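Local coordinates for 2-C-methyl-D-erythritol 2,4-cyclodiphosphate synthase (Thermus thermophilus, PDB 1IV3), which catalyses the conversion of 4-diphosphocytidyl-2-C-methyl-D-erythritol 2-phosphate to 2-C-methyl-D-erythritol 2,4-cyclodiphosphate and CMP, a step of non-mevalonate isoprenoid biosynthesis, at residues Leu18-Leu23 and Leu96-Asp101. The protein carries 3 engineered substitutions. Residues are numbered along the deposited sequence; the frame is centred on the assembly and turned at random.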
# COMPACT_ATOMS: atom_id res chain seq x y z
N LEU A 18 -1.38 -11.64 21.22
CA LEU A 18 -1.45 -11.14 19.85
C LEU A 18 -2.90 -11.16 19.37
O LEU A 18 -3.53 -12.23 19.40
CB LEU A 18 -0.60 -11.99 18.90
CG LEU A 18 -0.73 -11.60 17.43
CD1 LEU A 18 -0.20 -10.20 17.19
CD2 LEU A 18 -0.01 -12.61 16.54
N TYR A 19 -3.42 -10.01 18.96
CA TYR A 19 -4.76 -9.94 18.41
C TYR A 19 -4.73 -9.55 16.94
O TYR A 19 -4.05 -8.57 16.60
CB TYR A 19 -5.59 -8.87 19.15
CG TYR A 19 -5.80 -9.31 20.59
CD1 TYR A 19 -6.76 -10.28 20.81
CD2 TYR A 19 -5.07 -8.78 21.63
CE1 TYR A 19 -7.00 -10.73 22.09
CE2 TYR A 19 -5.30 -9.22 22.94
CZ TYR A 19 -6.27 -10.20 23.13
OH TYR A 19 -6.55 -10.67 24.40
N LEU A 20 -5.46 -10.29 16.10
CA LEU A 20 -5.47 -9.96 14.67
C LEU A 20 -6.84 -10.29 14.11
O LEU A 20 -7.38 -11.37 14.37
CB LEU A 20 -4.38 -10.67 13.87
CG LEU A 20 -2.97 -10.11 14.02
CD1 LEU A 20 -1.93 -11.05 13.40
CD2 LEU A 20 -2.82 -8.74 13.38
N CYS A 21 -7.40 -9.34 13.38
CA CYS A 21 -8.71 -9.58 12.79
C CYS A 21 -9.78 -9.87 13.84
O CYS A 21 -10.78 -10.51 13.53
CB CYS A 21 -8.65 -10.77 11.82
SG CYS A 21 -7.60 -10.45 10.37
N GLY A 22 -9.58 -9.39 15.05
CA GLY A 22 -10.55 -9.50 16.13
C GLY A 22 -10.32 -10.74 16.96
O GLY A 22 -11.04 -10.90 17.96
N LEU A 23 -9.37 -11.59 16.59
CA LEU A 23 -9.13 -12.81 17.36
C LEU A 23 -7.83 -12.83 18.14
O LEU A 23 -6.81 -12.25 17.73
CB LEU A 23 -9.05 -13.99 16.40
CG LEU A 23 -10.18 -14.16 15.39
CD1 LEU A 23 -9.93 -15.42 14.57
CD2 LEU A 23 -11.53 -14.18 16.10
N LEU A 96 -6.63 -7.05 2.24
CA LEU A 96 -5.54 -6.53 3.07
C LEU A 96 -4.41 -7.53 3.21
O LEU A 96 -4.62 -8.72 3.04
CB LEU A 96 -6.05 -6.16 4.46
CG LEU A 96 -6.48 -7.34 5.33
CD1 LEU A 96 -6.55 -6.94 6.80
CD2 LEU A 96 -7.85 -7.85 4.89
N VAL A 97 -3.25 -6.96 3.55
CA VAL A 97 -2.06 -7.76 3.77
C VAL A 97 -1.57 -7.57 5.20
O VAL A 97 -1.43 -6.44 5.66
CB VAL A 97 -0.91 -7.35 2.84
CG1 VAL A 97 0.31 -8.23 2.99
CG2 VAL A 97 -1.39 -7.36 1.38
N LEU A 98 -1.32 -8.70 5.85
CA LEU A 98 -0.67 -8.71 7.14
C LEU A 98 0.76 -9.22 6.99
O LEU A 98 0.96 -10.28 6.39
CB LEU A 98 -1.40 -9.60 8.13
CG LEU A 98 -2.90 -9.34 8.23
CD1 LEU A 98 -3.46 -10.19 9.37
CD2 LEU A 98 -3.19 -7.87 8.44
N THR A 99 1.67 -8.44 7.56
CA THR A 99 3.09 -8.76 7.49
C THR A 99 3.68 -8.89 8.88
O THR A 99 3.56 -7.98 9.70
CB THR A 99 3.84 -7.67 6.70
OG1 THR A 99 3.26 -7.54 5.40
CG2 THR A 99 5.29 -8.06 6.51
N LEU A 100 4.29 -10.03 9.15
CA LEU A 100 4.99 -10.26 10.42
C LEU A 100 5.83 -11.53 10.29
O LEU A 100 5.46 -12.45 9.55
CB LEU A 100 4.01 -10.34 11.58
CG LEU A 100 3.17 -11.61 11.76
CD1 LEU A 100 2.27 -11.51 13.00
CD2 LEU A 100 2.33 -11.89 10.54
N ASP A 101 6.96 -11.57 10.98
CA ASP A 101 7.87 -12.71 10.82
C ASP A 101 7.44 -13.90 11.65
O ASP A 101 7.76 -15.04 11.31
CB ASP A 101 9.31 -12.27 11.14
CG ASP A 101 9.79 -11.22 10.15
OD1 ASP A 101 8.98 -10.62 9.42
OD2 ASP A 101 11.02 -10.99 10.07
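Leu18, Leu20 and Cys21 meet Leu98 and Leu100 without a ring or other flat group on either side, so no faces or edges are matched and the surface is one of methyls and a thiol. It is a worked example of a hairpin packing its apolar side on strand 91-99 and the residues that follow it. Leu20 divides its fork between two partners: CD2 reaches CD1 of Leu98 at 4.3 Å, while CD1 lies 4.2 Å from CD1 of Leu100. Both partner methyls are anti to their own CA (chi2 -173° in Leu98, 179° in Leu100), which carries them out from their backbone toward the hairpin. Each is also shared: Leu98 CD1 meets Cys21 SG at 4.3 Å, and Leu100 CD1 meets Leu18 CD2 at 4.4 Å. The hairpin closes in a type I' turn in which Leu23 N donates to Leu20 O at 3.0 Å, and Leu20 N returns a bond to Leu23 O; the carboxylate of Asp38 accepts the N-H groups of Cys21 and Gly22. Leu100 and Asp101 belong to the substrate-binding site, and Asp101 hydrogen-bonds Ser134. With no hydrogen bond between the segments, cohesion rests on dispersion and apolar burial (185 Å², both segments summed), joining the hairpin to the strand end that leads into that site.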